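Local coordinates for protein Methylcobalamin\: coenzyme M methyltransferase (Methanosarcina mazei, PDB 4AY7) that transfers the methyl group of a methylated corrinoid to coenzyme M in methanogenesis, using a zinc ion as cofactor, at residues P149-M154 against V206-D211; L180-L185 against R225-S230; Y195-V200 against S238-T243. One frame throughout, in Å; residues are numbered along the deposited sequence.

Contact 1. Residues P149-M154 against V206-D211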
# COMPACT_ATOMS: atom_id res chain seq x y z
N PRO A 149 -5.83 7.23 12.55
CA PRO A 149 -4.70 7.34 11.64
C PRO A 149 -5.12 7.34 10.15
O PRO A 149 -6.07 6.69 9.79
CB PRO A 149 -3.89 6.09 11.96
CG PRO A 149 -4.91 5.06 12.30
CD PRO A 149 -6.02 5.83 13.01
N ILE A 150 -4.37 8.03 9.31
CA ILE A 150 -4.58 8.13 7.89
C ILE A 150 -3.39 7.48 7.26
O ILE A 150 -2.27 7.83 7.55
CB ILE A 150 -4.67 9.59 7.39
CG1 ILE A 150 -5.83 10.29 8.08
CG2 ILE A 150 -4.81 9.64 5.85
CD1 ILE A 150 -5.97 11.75 7.67
N VAL A 151 -3.67 6.44 6.49
CA VAL A 151 -2.67 5.74 5.71
C VAL A 151 -2.69 6.22 4.22
O VAL A 151 -3.69 6.13 3.53
CB VAL A 151 -2.96 4.25 5.73
CG1 VAL A 151 -1.86 3.58 4.93
CG2 VAL A 151 -2.98 3.72 7.19
N GLY A 152 -1.58 6.78 3.78
CA GLY A 152 -1.37 7.14 2.44
C GLY A 152 -0.73 6.03 1.65
O GLY A 152 0.41 5.69 1.87
N GLY A 153 -1.44 5.57 0.64
CA GLY A 153 -0.96 4.53 -0.25
C GLY A 153 -0.40 5.07 -1.52
O GLY A 153 -0.89 6.11 -2.05
N MET A 154 0.60 4.38 -2.05
CA MET A 154 1.17 4.76 -3.33
C MET A 154 1.97 3.61 -3.90
O MET A 154 2.41 2.72 -3.19
CB MET A 154 2.05 6.00 -3.20
CG MET A 154 3.11 5.81 -2.14
SD MET A 154 4.24 7.21 -1.85
CE MET A 154 5.36 6.99 -3.22
N VAL A 206 0.99 7.14 8.25
CA VAL A 206 1.73 6.01 7.75
C VAL A 206 1.76 6.15 6.24
O VAL A 206 0.72 6.48 5.68
CB VAL A 206 0.97 4.72 8.15
CG1 VAL A 206 1.64 3.50 7.51
CG2 VAL A 206 0.90 4.60 9.65
N ILE A 207 2.87 5.85 5.58
CA ILE A 207 2.90 5.78 4.12
C ILE A 207 3.11 4.31 3.89
O ILE A 207 4.10 3.79 4.36
CB ILE A 207 4.01 6.62 3.41
CG1 ILE A 207 3.84 8.08 3.85
CG2 ILE A 207 3.92 6.40 1.89
CD1 ILE A 207 2.49 8.71 3.42
N ALA A 208 2.20 3.70 3.14
CA ALA A 208 2.27 2.34 2.67
C ALA A 208 2.50 2.22 1.17
O ALA A 208 1.64 2.65 0.33
CB ALA A 208 1.00 1.62 3.04
N ILE A 209 3.65 1.68 0.78
CA ILE A 209 3.90 1.56 -0.62
C ILE A 209 3.62 0.16 -1.10
O ILE A 209 3.90 -0.81 -0.42
CB ILE A 209 5.31 2.02 -1.02
CG1 ILE A 209 6.37 1.05 -0.57
CG2 ILE A 209 5.56 3.47 -0.51
CD1 ILE A 209 7.79 1.45 -0.97
N ALA A 210 3.09 0.07 -2.29
CA ALA A 210 2.83 -1.20 -2.90
C ALA A 210 3.75 -1.30 -4.08
O ALA A 210 3.71 -0.46 -4.97
CB ALA A 210 1.36 -1.33 -3.29
N ASP A 211 4.62 -2.30 -4.12
CA ASP A 211 5.58 -2.36 -5.13
C ASP A 211 5.60 -3.70 -5.82
O ASP A 211 6.54 -4.44 -5.71
CB ASP A 211 6.97 -2.02 -4.53
CG ASP A 211 7.85 -1.15 -5.48
OD1 ASP A 211 7.58 -1.22 -6.70
OD2 ASP A 211 8.83 -0.46 -5.02
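Gly152 bonds to the neighbouring strand through both its amide and its carbonyl: Gly152 N gives its hydrogen to Val206 O (3.0 Å), and Ala208 N gives one to Gly152 O at the same length, tilted 32° from the carbonyl plane. Two residues on, Met154 repeats this, its N bonding to Ala208 O and its O accepting from Ala210 N at 2.9 Å, in the carbonyl plane. At the start of the ladder, Val206 N reaches Ile150 O only weakly, at 3.4 Å, while Ile150 N is taken by the carboxylate of Asp205. By these alternating bonds strands 150-155 and 206-210 are adjacent parallel strands of the TIM barrel, joined by a connection rich in helix. The other backbone edge of 149-154 is used too: the backbones of Pro149, Val151 and Gly153 bond to those of Val78 and Leu80. Val151 and Ala208 share one face of the sheet, CG1 to CB 3.9 Å. On the other face Met154, its CG between N and carbonyl carbon (chi1 54°), lies alongside Ile209, CG to CG2 3.8 Å, and SD meets Ile207 CG2 at the same distance. An alanine at Met154 would probably open a gap over Ile207 and Ile209, against which Met199 and Phe235 also pack.

Contact 2. Residues L180-L185 against R225-S230; sequences LLEQAL and RQFLKS
Leu181 lays its CD2 methyl over one face of the Phe227 ring, 3.8 Å from the centroid and 19° off the ring normal, a CH-pi contact. The methyl is offset toward the rim, closest to Phe227 CG at 3.6 Å, and the two side chains cross at about a right angle. The CB bond of Leu181 points toward the other helix, and CG, anti to the backbone N (chi1 -168°), carries CD2 on to the ring. Gln226 CG covers the opposite face of the ring, over its centre, so the aromatic is held between a methyl from across the contact and a methylene from its own helix. The segments belong to two outer helices of the TIM barrel, 178-202 and 221-238; their short axes differ by only 11° in direction, and side chains bridge the space between them. One turn after Leu181, Leu185 puts CD1 against Phe227 CB and against Leu228 CD2, the latter at 4.0 Å. Glu182 crosses Phe227 at about a right angle, its CG lying obliquely to the ring, 4.2 Å from Phe227 CD1, and its OE1 forms a salt bridge with Arg231 NH2. Arg231 also bonds through NH1 to Phe227 O, tying that charge pair to the aromatic residue's backbone.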
# COMPACT_ATOMS: atom_id res chain seq x y z
N LEU A 180 20.97 2.29 -17.31
CA LEU A 180 19.64 2.84 -17.55
C LEU A 180 18.62 2.39 -16.48
O LEU A 180 17.83 3.15 -15.93
CB LEU A 180 19.13 2.50 -18.98
CG LEU A 180 19.86 3.06 -20.20
CD1 LEU A 180 19.19 2.46 -21.43
CD2 LEU A 180 19.81 4.59 -20.28
N LEU A 181 18.66 1.12 -16.20
CA LEU A 181 17.96 0.60 -15.05
C LEU A 181 18.19 1.45 -13.77
O LEU A 181 17.21 1.89 -13.11
CB LEU A 181 18.35 -0.84 -14.76
CG LEU A 181 17.41 -1.44 -13.73
CD1 LEU A 181 16.28 -2.21 -14.39
CD2 LEU A 181 18.20 -2.40 -12.83
N GLU A 182 19.46 1.70 -13.44
CA GLU A 182 19.75 2.55 -12.29
C GLU A 182 19.36 3.99 -12.36
O GLU A 182 18.89 4.55 -11.36
CB GLU A 182 21.23 2.47 -11.89
CG GLU A 182 21.61 1.13 -11.29
CD GLU A 182 23.02 1.21 -10.69
OE1 GLU A 182 23.32 2.15 -9.89
OE2 GLU A 182 23.84 0.37 -11.09
N GLN A 183 19.49 4.59 -13.53
CA GLN A 183 19.02 5.97 -13.68
C GLN A 183 17.52 6.08 -13.44
O GLN A 183 17.08 6.99 -12.76
CB GLN A 183 19.36 6.50 -15.05
CG GLN A 183 19.18 7.99 -15.10
CD GLN A 183 19.53 8.54 -16.46
OE1 GLN A 183 20.14 7.85 -17.34
NE2 GLN A 183 19.19 9.81 -16.64
N ALA A 184 16.76 5.14 -14.00
CA ALA A 184 15.29 5.15 -13.78
C ALA A 184 14.87 4.96 -12.33
O ALA A 184 13.97 5.65 -11.80
CB ALA A 184 14.63 4.10 -14.67
N LEU A 185 15.49 3.98 -11.68
CA LEU A 185 15.29 3.73 -10.27
C LEU A 185 15.61 4.95 -9.46
O LEU A 185 14.83 5.33 -8.62
CB LEU A 185 16.15 2.56 -9.83
CG LEU A 185 15.63 1.21 -10.36
CD1 LEU A 185 16.67 0.10 -10.15
CD2 LEU A 185 14.35 0.84 -9.64
N ARG A 225 18.27 -7.81 -4.62
CA ARG A 225 19.42 -7.50 -3.74
C ARG A 225 20.42 -6.61 -4.41
O ARG A 225 20.97 -5.73 -3.78
CB ARG A 225 20.09 -8.76 -3.21
CG ARG A 225 19.20 -9.46 -2.20
CD ARG A 225 19.81 -10.75 -1.76
NE ARG A 225 19.78 -11.84 -2.74
CZ ARG A 225 18.83 -12.76 -2.81
NH1 ARG A 225 17.77 -12.74 -2.00
NH2 ARG A 225 18.97 -13.72 -3.69
N GLN A 226 20.63 -6.78 -5.70
CA GLN A 226 21.65 -6.01 -6.38
C GLN A 226 21.23 -4.53 -6.63
O GLN A 226 22.07 -3.59 -6.47
CB GLN A 226 22.00 -6.61 -7.73
CG GLN A 226 23.05 -5.73 -8.32
CD GLN A 226 23.84 -6.37 -9.42
OE1 GLN A 226 23.47 -7.44 -9.93
NE2 GLN A 226 24.88 -5.67 -9.85
N PHE A 227 19.95 -4.35 -7.05
CA PHE A 227 19.45 -3.02 -7.49
C PHE A 227 18.30 -2.37 -6.74
O PHE A 227 18.23 -1.13 -6.64
CB PHE A 227 19.00 -3.04 -8.95
CG PHE A 227 20.02 -3.59 -9.91
CD1 PHE A 227 21.14 -2.88 -10.22
CD2 PHE A 227 19.82 -4.83 -10.51
CE1 PHE A 227 22.06 -3.40 -11.10
CE2 PHE A 227 20.75 -5.38 -11.36
CZ PHE A 227 21.86 -4.67 -11.67
N LEU A 228 17.38 -3.19 -6.22
CA LEU A 228 16.10 -2.69 -5.70
C LEU A 228 16.19 -2.33 -4.24
O LEU A 228 15.71 -1.28 -3.84
CB LEU A 228 15.02 -3.70 -5.99
CG LEU A 228 14.90 -4.20 -7.45
CD1 LEU A 228 13.65 -5.11 -7.62
CD2 LEU A 228 14.91 -3.02 -8.48
N LYS A 229 16.85 -3.17 -3.44
CA LYS A 229 16.94 -2.99 -2.00
C LYS A 229 17.45 -1.60 -1.63
O LYS A 229 16.87 -0.94 -0.77
CB LYS A 229 17.88 -4.06 -1.42
CG LYS A 229 17.91 -4.13 0.07
CD LYS A 229 18.63 -5.41 0.49
CE LYS A 229 19.20 -5.31 1.87
NZ LYS A 229 19.46 -6.67 2.51
N SER A 230 18.51 -1.15 -2.30
CA SER A 230 19.08 0.17 -1.97
C SER A 230 18.15 1.33 -2.18
O SER A 230 18.17 2.29 -1.36
CB SER A 230 20.45 0.44 -2.67
OG SER A 230 20.24 0.48 -4.07

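Contact 3. Residues Y195-V200 against S238-T243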
# COMPACT_ATOMS: atom_id res chain seq x y z
N TYR A 195 6.67 12.83 -3.13
CA TYR A 195 5.20 12.63 -3.02
C TYR A 195 4.83 12.10 -1.65
O TYR A 195 3.91 12.60 -0.99
CB TYR A 195 4.75 11.65 -4.08
CG TYR A 195 3.26 11.28 -4.06
CD1 TYR A 195 2.28 12.21 -3.75
CD2 TYR A 195 2.86 10.00 -4.37
CE1 TYR A 195 0.93 11.88 -3.74
CE2 TYR A 195 1.50 9.64 -4.44
CZ TYR A 195 0.53 10.59 -4.10
OH TYR A 195 -0.79 10.27 -4.08
N ALA A 196 5.57 11.10 -1.19
CA ALA A 196 5.33 10.53 0.16
C ALA A 196 5.38 11.62 1.26
O ALA A 196 4.47 11.73 2.06
CB ALA A 196 6.36 9.42 0.45
N ASN A 197 6.44 12.43 1.29
CA ASN A 197 6.50 13.51 2.22
C ASN A 197 5.43 14.53 2.13
O ASN A 197 5.03 15.12 3.16
CB ASN A 197 7.92 14.14 2.26
CG ASN A 197 8.96 13.25 2.95
OD1 ASN A 197 8.64 12.58 3.89
ND2 ASN A 197 10.21 13.25 2.47
N ALA A 198 4.95 14.79 0.90
CA ALA A 198 3.79 15.63 0.74
C ALA A 198 2.57 15.05 1.39
O ALA A 198 1.78 15.81 1.96
CB ALA A 198 3.47 15.92 -0.75
N MET A 199 2.31 13.76 1.20
CA MET A 199 1.17 13.14 1.91
C MET A 199 1.33 13.25 3.43
O MET A 199 0.36 13.57 4.11
CB MET A 199 0.98 11.68 1.52
CG MET A 199 0.49 11.48 0.12
SD MET A 199 -0.18 9.83 -0.30
CE MET A 199 1.33 8.91 -0.55
N VAL A 200 2.55 13.08 3.94
CA VAL A 200 2.79 13.27 5.35
C VAL A 200 2.44 14.70 5.75
O VAL A 200 1.75 14.89 6.75
CB VAL A 200 4.26 12.90 5.75
CG1 VAL A 200 4.58 13.32 7.19
CG2 VAL A 200 4.51 11.39 5.55
N SER A 238 14.24 8.31 3.95
CA SER A 238 14.02 9.71 3.61
C SER A 238 12.61 10.23 3.86
O SER A 238 12.34 11.45 3.76
CB SER A 238 14.34 9.86 2.14
OG SER A 238 15.66 9.36 1.81
N VAL A 239 11.69 9.31 4.05
CA VAL A 239 10.27 9.62 4.28
C VAL A 239 10.03 9.84 5.77
O VAL A 239 10.38 9.00 6.62
CB VAL A 239 9.40 8.49 3.74
CG1 VAL A 239 7.93 8.69 4.11
CG2 VAL A 239 9.51 8.49 2.22
N ASN A 240 9.39 10.97 6.06
CA ASN A 240 9.23 11.49 7.42
C ASN A 240 8.03 10.93 8.17
O ASN A 240 7.28 11.66 8.79
CB ASN A 240 9.24 13.04 7.34
CG ASN A 240 10.60 13.53 6.84
OD1 ASN A 240 11.60 13.06 7.31
ND2 ASN A 240 10.63 14.35 5.86
N SER A 241 7.83 9.62 8.07
CA SER A 241 6.78 8.93 8.87
C SER A 241 7.13 7.46 8.97
O SER A 241 8.04 6.96 8.26
CB SER A 241 5.38 9.04 8.20
OG SER A 241 5.36 8.31 6.98
N VAL A 242 6.37 6.78 9.82
CA VAL A 242 6.26 5.34 9.76
C VAL A 242 5.86 4.92 8.36
O VAL A 242 5.05 5.59 7.67
CB VAL A 242 5.31 4.83 10.87
CG1 VAL A 242 4.94 3.35 10.64
CG2 VAL A 242 5.95 5.12 12.27
N THR A 243 6.59 3.91 7.86
CA THR A 243 6.31 3.35 6.54
C THR A 243 6.06 1.83 6.58
O THR A 243 6.53 1.12 7.49
CB THR A 243 7.44 3.62 5.56
OG1 THR A 243 8.61 3.05 6.07
CG2 THR A 243 7.72 5.13 5.33
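Asn197 reaches from its helix to the turn at 238-240, and its side chain carries the polar part of the contact. CB leads to a CG anti to the carbonyl carbon (chi1 -72°), and CG comes within 3.5 Å of Asn240 ND2. From there the amide divides its work. OD1 accepts from Asn240 N at 2.8 Å, with an N-H...O angle of 167° and the donor in the carbonyl plane; ND2 gives a hydrogen to Ser238 O at 3.1 Å, almost perfectly straight and in the amide's own plane. Two bonds, one at each branch, fix the rotation of the group. The Asn240 amide lies 14° from parallel to it, but its ND2 is badly angled for a bond to OD1. Around Asn240 the chain passes from helix to strand: Val239 is the first residue to leave the helical conformation after helix 221-238, and strand 242-246 of the TIM barrel follows, so an outer helix is bonded to the backbone of the link between the two. Ala196 and Val200 add methyl contacts. Ala196 CB touches Val239 CG2 at 3.7 Å, apolar on both sides. One turn along the helix, Val200 instead meets polar atoms, setting CG1 against Asn240 O and CG2 against Ser241 OG, 3.5 Å away. That hydroxyl bonds to Val242 O, from above the carbonyl plane.

In the fold
All three contacts belong to one part of the TIM barrel. Contacts 2 and 3 share helix 178-202, which leads into strand 206-210 of contact 1; helix 221-238 then carries the chain on to strand 242-246. Contacts 1 and 3 touch, their centres about 9 Å apart: Ile207 N is probably hydrogen-bonded to Val242 O at 3.0 Å, and Met154 SD lies 3.6 Å from Met199 CE. Contact 2 is more remote, its centre about 22 Å from that of contact 1 and about 21 Å from that of contact 3. Contact 1 lies close to the metal: the Ala210 side chain is about 6 Å from the zinc ion, which His246, Cys248 and Cys325 bind.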